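Local coordinates for protein tungsten-containing formylmethanofuran dehydrogenase 2 subunit C (Methanothermobacter wolfeii, PDB 5T5I) that forms the C subunit of a tungsten-dependent formylmethanofuran dehydrogenase, an enzyme that probably interconverts carbon dioxide and formylmethanofuran in methanogenic archaea, at residues K170-G175 against D234-P239; I37-G42 against V46-F51; M96-G101 against G105-E110. All blocks are in the same frame, centred on the assembly; numbering follows the deposited sequence.

Interaction 1. Residues K170-G175 against D234-P239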
loop_
_atom_site.group_PDB
_atom_site.type_symbol
_atom_site.label_atom_id
_atom_site.label_comp_id
_atom_site.label_asym_id
_atom_site.label_seq_id
_atom_site.Cartn_x
_atom_site.Cartn_y
_atom_site.Cartn_z
ATOM N N LYS C 170 -31.024 21.329 -25.836
ATOM C CA LYS C 170 -30.850 21.190 -24.391
ATOM C C LYS C 170 -31.371 19.856 -23.871
ATOM O O LYS C 170 -32.468 19.439 -24.240
ATOM C CB LYS C 170 -31.602 22.336 -23.708
ATOM C CG LYS C 170 -31.438 22.404 -22.205
ATOM C CD LYS C 170 -31.808 23.774 -21.649
ATOM C CE LYS C 170 -33.269 24.140 -21.813
ATOM N NZ LYS C 170 -33.559 25.519 -21.339
ATOM N N ILE C 171 -30.605 19.214 -22.978
ATOM C CA ILE C 171 -31.006 17.958 -22.337
ATOM C C ILE C 171 -30.922 18.152 -20.822
ATOM O O ILE C 171 -29.867 18.534 -20.307
ATOM C CB ILE C 171 -30.153 16.754 -22.792
ATOM C CG1 ILE C 171 -30.298 16.506 -24.309
ATOM C CG2 ILE C 171 -30.537 15.478 -21.987
ATOM C CD1 ILE C 171 -29.261 15.527 -24.904
ATOM N N ILE C 172 -32.009 17.844 -20.110
ATOM C CA ILE C 172 -32.049 17.920 -18.651
ATOM C C ILE C 172 -32.383 16.526 -18.101
ATOM O O ILE C 172 -33.425 15.972 -18.452
ATOM C CB ILE C 172 -33.061 18.988 -18.151
ATOM C CG1 ILE C 172 -32.663 20.400 -18.648
ATOM C CG2 ILE C 172 -33.164 18.962 -16.614
ATOM C CD1 ILE C 172 -33.729 21.459 -18.472
ATOM N N ILE C 173 -31.504 15.957 -17.265
ATOM C CA ILE C 173 -31.757 14.680 -16.576
ATOM C C ILE C 173 -31.933 15.050 -15.110
ATOM O O ILE C 173 -30.983 15.536 -14.486
ATOM C CB ILE C 173 -30.607 13.637 -16.753
ATOM C CG1 ILE C 173 -30.174 13.484 -18.220
ATOM C CG2 ILE C 173 -30.996 12.268 -16.146
ATOM C CD1 ILE C 173 -31.245 13.075 -19.222
ATOM N N LYS C 174 -33.127 14.853 -14.558
ATOM C CA LYS C 174 -33.383 15.199 -13.155
ATOM C C LYS C 174 -32.806 14.149 -12.176
ATOM O O LYS C 174 -32.511 14.481 -11.036
ATOM C CB LYS C 174 -34.859 15.473 -12.919
ATOM C CG LYS C 174 -35.373 16.644 -13.768
ATOM C CD LYS C 174 -36.825 17.067 -13.402
ATOM C CE LYS C 174 -37.168 18.551 -13.342
ATOM N NZ LYS C 174 -36.175 19.486 -13.960
ATOM N N GLY C 175 -32.622 12.914 -12.645
ATOM C CA GLY C 175 -31.999 11.843 -11.880
ATOM C C GLY C 175 -30.517 11.685 -12.196
ATOM O O GLY C 175 -29.817 12.655 -12.517
ATOM N N ASP C 234 -27.080 29.851 -21.098
ATOM C CA ASP C 234 -28.175 29.895 -22.063
ATOM C C ASP C 234 -29.525 30.214 -21.392
ATOM O O ASP C 234 -30.528 29.590 -21.698
ATOM C CB ASP C 234 -28.251 28.569 -22.842
ATOM C CG ASP C 234 -26.981 28.162 -23.556
ATOM O OD1 ASP C 234 -26.086 29.025 -23.711
ATOM O OD2 ASP C 234 -26.875 26.981 -23.955
ATOM N N GLY C 235 -29.527 31.143 -20.452
ATOM C CA GLY C 235 -30.738 31.540 -19.744
ATOM C C GLY C 235 -31.070 30.744 -18.493
ATOM O O GLY C 235 -31.918 31.182 -17.709
ATOM N N GLU C 236 -30.419 29.577 -18.282
ATOM C CA GLU C 236 -30.656 28.739 -17.102
ATOM C C GLU C 236 -29.835 29.266 -15.942
ATOM O O GLU C 236 -28.610 29.290 -16.032
ATOM C CB GLU C 236 -30.252 27.272 -17.368
ATOM C CG GLU C 236 -31.161 26.564 -18.346
ATOM C CD GLU C 236 -32.480 26.079 -17.769
ATOM O OE1 GLU C 236 -33.271 25.496 -18.542
ATOM O OE2 GLU C 236 -32.735 26.286 -16.562
ATOM N N GLU C 237 -30.501 29.651 -14.854
ATOM C CA GLU C 237 -29.862 30.180 -13.652
ATOM C C GLU C 237 -29.618 29.015 -12.691
ATOM O O GLU C 237 -30.560 28.307 -12.340
ATOM C CB GLU C 237 -30.752 31.245 -13.007
ATOM C CG GLU C 237 -30.946 32.462 -13.903
ATOM C CD GLU C 237 -31.918 33.517 -13.405
ATOM O OE1 GLU C 237 -32.731 33.218 -12.499
ATOM O OE2 GLU C 237 -31.893 34.641 -13.960
ATOM N N LEU C 238 -28.356 28.785 -12.313
ATOM C CA LEU C 238 -27.951 27.677 -11.441
ATOM C C LEU C 238 -27.263 28.241 -10.179
ATOM O O LEU C 238 -26.096 28.638 -10.239
ATOM C CB LEU C 238 -27.020 26.739 -12.218
ATOM C CG LEU C 238 -27.601 26.167 -13.529
ATOM C CD1 LEU C 238 -26.527 25.989 -14.595
ATOM C CD2 LEU C 238 -28.307 24.862 -13.287
ATOM N N PRO C 239 -27.983 28.364 -9.048
ATOM C CA PRO C 239 -27.356 28.938 -7.840
ATOM C C PRO C 239 -26.322 28.019 -7.194
ATOM O O PRO C 239 -26.421 26.799 -7.305
ATOM C CB PRO C 239 -28.543 29.171 -6.910
ATOM C CG PRO C 239 -29.508 28.103 -7.288
ATOM C CD PRO C 239 -29.372 27.948 -8.781
HETATM O O HOH W 1 -31.688 27.270 -22.684
#

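Interaction 2. Residues I37-G42 against V46-F51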
loop_
_atom_site.group_PDB
_atom_site.type_symbol
_atom_site.label_atom_id
_atom_site.label_comp_id
_atom_site.label_asym_id
_atom_site.label_seq_id
_atom_site.Cartn_x
_atom_site.Cartn_y
_atom_site.Cartn_z
ATOM N N ILE C 37 -54.184 3.329 -41.062
ATOM C CA ILE C 37 -52.790 3.769 -41.147
ATOM C C ILE C 37 -51.890 2.540 -41.009
ATOM O O ILE C 37 -52.102 1.714 -40.117
ATOM C CB ILE C 37 -52.467 4.868 -40.082
ATOM C CG1 ILE C 37 -53.082 6.217 -40.523
ATOM C CG2 ILE C 37 -50.953 5.025 -39.856
ATOM C CD1 ILE C 37 -53.077 7.305 -39.450
ATOM N N GLN C 38 -50.891 2.419 -41.887
ATOM C CA GLN C 38 -49.991 1.278 -41.848
ATOM C C GLN C 38 -48.911 1.423 -40.792
ATOM O O GLN C 38 -48.352 2.506 -40.605
ATOM C CB GLN C 38 -49.338 1.043 -43.216
ATOM C CG GLN C 38 -50.349 0.588 -44.274
ATOM C CD GLN C 38 -49.697 0.273 -45.601
ATOM O OE1 GLN C 38 -48.701 0.891 -45.999
ATOM N NE2 GLN C 38 -50.255 -0.684 -46.331
ATOM N N ILE C 39 -48.615 0.315 -40.115
ATOM C CA ILE C 39 -47.508 0.185 -39.163
ATOM C C ILE C 39 -46.814 -1.167 -39.431
ATOM O O ILE C 39 -47.391 -2.029 -40.099
ATOM C CB ILE C 39 -47.958 0.334 -37.678
ATOM C CG1 ILE C 39 -48.893 -0.815 -37.231
ATOM C CG2 ILE C 39 -48.607 1.710 -37.445
ATOM C CD1 ILE C 39 -49.195 -0.837 -35.752
ATOM N N MET C 40 -45.593 -1.361 -38.911
ATOM C CA MET C 40 -44.885 -2.639 -39.079
ATOM C C MET C 40 -45.050 -3.489 -37.829
ATOM O O MET C 40 -45.008 -2.960 -36.720
ATOM C CB MET C 40 -43.363 -2.449 -39.293
ATOM C CG MET C 40 -42.976 -1.667 -40.520
ATOM S SD MET C 40 -43.494 -2.404 -42.081
ATOM C CE MET C 40 -42.626 -4.055 -42.028
ATOM N N HIS C 41 -45.234 -4.801 -38.020
ATOM C CA HIS C 41 -45.242 -5.815 -36.968
ATOM C C HIS C 41 -44.186 -6.828 -37.448
ATOM O O HIS C 41 -44.501 -7.784 -38.169
ATOM C CB HIS C 41 -46.622 -6.472 -36.801
ATOM C CG HIS C 41 -46.651 -7.537 -35.749
ATOM N ND1 HIS C 41 -47.533 -8.599 -35.822
ATOM C CD2 HIS C 41 -45.891 -7.679 -34.638
ATOM C CE1 HIS C 41 -47.283 -9.355 -34.766
ATOM N NE2 HIS C 41 -46.297 -8.840 -34.022
ATOM N N GLY C 42 -42.930 -6.540 -37.135
ATOM C CA GLY C 42 -41.815 -7.357 -37.599
ATOM C C GLY C 42 -41.671 -7.250 -39.107
ATOM O O GLY C 42 -41.662 -6.142 -39.647
ATOM N N VAL C 46 -49.066 -4.134 -41.128
ATOM C CA VAL C 46 -50.406 -4.303 -40.537
ATOM C C VAL C 46 -51.071 -2.941 -40.425
ATOM O O VAL C 46 -50.441 -1.928 -40.694
ATOM C CB VAL C 46 -50.371 -5.047 -39.163
ATOM C CG1 VAL C 46 -49.820 -6.458 -39.319
ATOM C CG2 VAL C 46 -49.588 -4.265 -38.105
ATOM N N LYS C 47 -52.341 -2.921 -40.027
ATOM C CA LYS C 47 -53.117 -1.688 -39.849
ATOM C C LYS C 47 -53.055 -1.243 -38.398
ATOM O O LYS C 47 -53.047 -2.086 -37.498
ATOM C CB LYS C 47 -54.583 -1.923 -40.253
ATOM C CG LYS C 47 -54.762 -2.122 -41.751
ATOM C CD LYS C 47 -56.214 -2.392 -42.130
ATOM C CE LYS C 47 -56.722 -3.738 -41.661
ATOM N NZ LYS C 47 -57.688 -4.337 -42.624
ATOM N N LEU C 48 -53.075 0.075 -38.156
ATOM C CA LEU C 48 -53.077 0.640 -36.800
ATOM C C LEU C 48 -54.238 0.064 -35.980
ATOM O O LEU C 48 -54.045 -0.292 -34.825
ATOM C CB LEU C 48 -53.167 2.182 -36.870
ATOM C CG LEU C 48 -53.083 2.969 -35.557
ATOM C CD1 LEU C 48 -51.751 2.769 -34.861
ATOM C CD2 LEU C 48 -53.235 4.439 -35.814
ATOM N N GLY C 49 -55.401 -0.097 -36.623
ATOM C CA GLY C 49 -56.607 -0.664 -36.022
ATOM C C GLY C 49 -56.477 -2.098 -35.529
ATOM O O GLY C 49 -57.263 -2.524 -34.680
ATOM N N ASP C 50 -55.503 -2.864 -36.059
ATOM C CA ASP C 50 -55.247 -4.243 -35.611
ATOM C C ASP C 50 -54.686 -4.276 -34.182
ATOM O O ASP C 50 -54.819 -5.298 -33.519
ATOM C CB ASP C 50 -54.249 -4.972 -36.545
ATOM C CG ASP C 50 -54.742 -5.243 -37.960
ATOM O OD1 ASP C 50 -55.973 -5.357 -38.149
ATOM O OD2 ASP C 50 -53.887 -5.412 -38.868
ATOM N N PHE C 51 -54.025 -3.190 -33.722
ATOM C CA PHE C 51 -53.393 -3.139 -32.396
ATOM C C PHE C 51 -53.866 -1.990 -31.499
ATOM O O PHE C 51 -53.416 -1.903 -30.353
ATOM C CB PHE C 51 -51.867 -3.113 -32.577
ATOM C CG PHE C 51 -51.333 -4.462 -32.987
ATOM C CD1 PHE C 51 -51.058 -5.434 -32.037
ATOM C CD2 PHE C 51 -51.159 -4.782 -34.328
ATOM C CE1 PHE C 51 -50.572 -6.689 -32.418
ATOM C CE2 PHE C 51 -50.673 -6.036 -34.705
ATOM C CZ PHE C 51 -50.369 -6.974 -33.747
#

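Interaction 3. Residues M96-G101 against G105-E110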
loop_
_atom_site.group_PDB
_atom_site.type_symbol
_atom_site.label_atom_id
_atom_site.label_comp_id
_atom_site.label_asym_id
_atom_site.label_seq_id
_atom_site.Cartn_x
_atom_site.Cartn_y
_atom_site.Cartn_z
ATOM N N MET C 96 -38.036 2.188 -28.278
ATOM C CA MET C 96 -36.986 3.061 -28.789
ATOM C C MET C 96 -37.480 4.140 -29.744
ATOM O O MET C 96 -38.585 4.054 -30.264
ATOM C CB MET C 96 -35.940 2.211 -29.530
ATOM C CG MET C 96 -35.212 1.197 -28.654
ATOM S SD MET C 96 -34.366 -0.032 -29.675
ATOM C CE MET C 96 -33.859 -1.182 -28.439
ATOM N N TYR C 97 -36.616 5.135 -29.999
ATOM C CA TYR C 97 -36.794 6.206 -31.000
ATOM C C TYR C 97 -37.970 7.154 -30.794
ATOM O O TYR C 97 -38.438 7.744 -31.769
ATOM C CB TYR C 97 -36.899 5.594 -32.410
ATOM C CG TYR C 97 -35.784 4.629 -32.753
ATOM C CD1 TYR C 97 -34.493 5.086 -32.988
ATOM C CD2 TYR C 97 -36.038 3.271 -32.912
ATOM C CE1 TYR C 97 -33.468 4.210 -33.327
ATOM C CE2 TYR C 97 -35.022 2.384 -33.265
ATOM C CZ TYR C 97 -33.736 2.856 -33.463
ATOM O OH TYR C 97 -32.718 2.002 -33.808
ATOM N N VAL C 98 -38.439 7.359 -29.559
ATOM C CA VAL C 98 -39.568 8.271 -29.358
ATOM C C VAL C 98 -39.156 9.689 -29.779
ATOM O O VAL C 98 -38.089 10.172 -29.377
ATOM C CB VAL C 98 -40.182 8.230 -27.935
ATOM C CG1 VAL C 98 -39.271 8.860 -26.888
ATOM C CG2 VAL C 98 -41.550 8.907 -27.924
ATOM N N GLY C 99 -39.947 10.294 -30.655
ATOM C CA GLY C 99 -39.669 11.634 -31.164
ATOM C C GLY C 99 -38.373 11.782 -31.950
ATOM O O GLY C 99 -37.881 12.904 -32.093
ATOM N N ALA C 100 -37.814 10.676 -32.486
ATOM C CA ALA C 100 -36.562 10.740 -33.253
ATOM C C ALA C 100 -36.708 11.697 -34.455
ATOM O O ALA C 100 -37.672 11.594 -35.213
ATOM C CB ALA C 100 -36.152 9.354 -33.741
ATOM N N GLY C 101 -35.808 12.670 -34.563
ATOM C CA GLY C 101 -35.842 13.630 -35.662
ATOM C C GLY C 101 -36.984 14.635 -35.641
ATOM O O GLY C 101 -37.195 15.320 -36.636
ATOM N N GLY C 105 -43.628 20.728 -31.940
ATOM C CA GLY C 105 -44.684 20.099 -31.157
ATOM C C GLY C 105 -44.136 19.554 -29.847
ATOM O O GLY C 105 -43.002 19.875 -29.458
ATOM N N LYS C 106 -44.929 18.716 -29.161
ATOM C CA LYS C 106 -44.541 18.169 -27.858
ATOM C C LYS C 106 -44.972 16.719 -27.655
ATOM O O LYS C 106 -46.098 16.352 -27.986
ATOM C CB LYS C 106 -45.118 19.041 -26.716
ATOM C CG LYS C 106 -44.639 18.591 -25.319
ATOM C CD LYS C 106 -44.997 19.573 -24.210
ATOM C CE LYS C 106 -44.256 19.250 -22.920
ATOM N NZ LYS C 106 -45.172 18.906 -21.806
ATOM N N ILE C 107 -44.083 15.911 -27.054
ATOM C CA ILE C 107 -44.370 14.525 -26.674
ATOM C C ILE C 107 -44.168 14.398 -25.162
ATOM O O ILE C 107 -43.100 14.754 -24.657
ATOM C CB ILE C 107 -43.495 13.476 -27.410
ATOM C CG1 ILE C 107 -43.614 13.611 -28.940
ATOM C CG2 ILE C 107 -43.871 12.045 -26.949
ATOM C CD1 ILE C 107 -42.646 12.751 -29.722
ATOM N N THR C 108 -45.168 13.845 -24.455
ATOM C CA THR C 108 -45.068 13.554 -23.027
ATOM C C THR C 108 -45.209 12.041 -22.873
ATOM O O THR C 108 -46.179 11.481 -23.354
ATOM C CB THR C 108 -46.126 14.311 -22.196
ATOM O OG1 THR C 108 -45.961 15.709 -22.407
ATOM C CG2 THR C 108 -46.003 14.036 -20.696
ATOM N N VAL C 109 -44.227 11.387 -22.242
ATOM C CA VAL C 109 -44.263 9.954 -21.940
ATOM C C VAL C 109 -44.416 9.867 -20.426
ATOM O O VAL C 109 -43.521 10.309 -19.705
ATOM C CB VAL C 109 -42.989 9.215 -22.420
ATOM C CG1 VAL C 109 -43.001 7.740 -21.981
ATOM C CG2 VAL C 109 -42.829 9.331 -23.938
ATOM N N GLU C 110 -45.547 9.334 -19.938
ATOM C CA GLU C 110 -45.783 9.245 -18.488
ATOM C C GLU C 110 -44.954 8.158 -17.799
ATOM O O GLU C 110 -44.694 8.271 -16.601
ATOM C CB GLU C 110 -47.266 9.093 -18.163
ATOM C CG GLU C 110 -48.030 10.338 -18.554
ATOM C CD GLU C 110 -49.504 10.365 -18.227
ATOM O OE1 GLU C 110 -50.162 11.311 -18.708
ATOM O OE2 GLU C 110 -50.004 9.465 -17.511
#

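Interaction 1. Residues K170-G175 against D234-P239
Lys170 NZ is held by Glu236 OE1 of the facing segment, in a 2.8 Å salt bridge, and by a water that accepts from it, 2.9 Å from NZ. This water in turn donates to Asp234 O, 2.8 Å from the water oxygen, so the ammonium reaches the backbone of the turn before strand 236-239 as well as its first side chain. The setting is the outer surface of a parallel beta-helix, where strand 170-173 is one rung and 236-239 belongs to a small C-terminal hairpin. Lys170 starts out with CG anti to the backbone N (chi1 -176°) and then bends at chi3 (65°), which swings NZ round to the anti side of OE1, 17° out of the carboxylate plane. Glu236 folds too, turning at chi2 to bring its carboxylate back toward the rung. Leu189, on the next rung, touches both side chains. A methionine in place of Lys170 would probably leave the Glu236 carboxylate without its positive mate and the water without its donor on this side. Beside the ion pair, the methyl tip of Ile172, CD1, comes within 4.1 Å of the same Glu236 OE1.

Interaction 2. Residues I37-G42 against V46-F51
The rings of Phe51 and His41 meet in a T-shaped pair, with the edge of Phe51 turned to one face of His41, centroids 5.2 Å apart and planes at 65°. Phe51 CZ does the touching: it stands above the imidazole plane, displaced toward the rim, 3.9 Å from His41 ND1. A trans first torsion (chi1 179°) carries the His41 ring past Val46 toward Phe51, while its CB rests on Val46 CG2. That same methyl packs 3.6 Å from Ile39 CG1, on the sheet face that Ile39 and Val46 share. These two residues are the antiparallel hydrogen-bonded pair of a beta hairpin, joined by two nearly straight bonds, Ile39 N to Val46 O and Val46 N to Ile39 O, both 2.9 Å. After the strand the chain folds back on itself. Leu48 N donates to Ile37 O at 2.7 Å, and Asp50 OD2 accepts from Lys47 N, which approaches from above the carboxylate plane. Leu16 of strand 16-17, the neighbour of 38-41 in the sheet, touches Ile39, His41 and Phe51; at the other end Ile37 and Leu48 both pack on Phe26 of helix 23-26.

Interaction 3. Residues M96-G101 against G105-E110
Val98 lays its CG2 methyl against Ile107 CG2, 4.0 Å away, the two side chains running alongside in opposing senses. Its first torsion turns CG2 to the far side from its own backbone N, and this branch carries the contact: it also comes 4.2 Å from Val109 CG2, one inward position further along strand 106-109. Ile107 meets the loop with two methyls. While CG2 faces Val98, the longer branch, with CG1 anti to the carbonyl carbon (chi1 -56°), sends CD1 over the backbone of Gly99, 3.5 Å from its CA. That approach leaves little room: a CB modelled on Gly99 would point toward the strand and lie 3.0 Å from Ile107 CD1. The glycine's positive phi of 62° suits its place at the third position of a type II beta turn from Tyr97 to Ala100, closed by a bond from Ala100 N to Tyr97 O of 3.1 Å. The contact across the two segments is therefore wholly apolar and buried, methyl against methyl and methyl against backbone. Around it, Met83 touches Ile107 and Ala117 touches Val98. The loop's polar backbone is tied to the coils before and after it, Gly99 to Ile79 and Val98 to Gly118. The strand alternates: Ile107 and Val109 point in, and Lys106 on the other face forms a salt bridge with Glu127 and a weak bond to Thr108 OG1. Short aliphatic side chains meeting across the inside of a coil, with glycine at a tight turn, fit the aliphatic interior of a parallel beta-helix.

In the fold
Interactions 1 and 3 concern the same beta-helix but opposite sides of its wall. Interaction 3 is interior, aliphatic packing between a turn and the strand that follows it in one coil; interaction 1 lies at the surface, where a rung reaches through charge and water to a hairpin far along the sequence. Their centres are about 19 Å apart, and strands 106-109 and 170-173 run parallel within the same array. Interaction 2 stands about 38 Å from interaction 1, centre to centre, and across the chain's centre from it, in the N-terminal region, where a hairpin combines backbone bonding, aliphatic contacts and an aromatic pair. None of the three touches another.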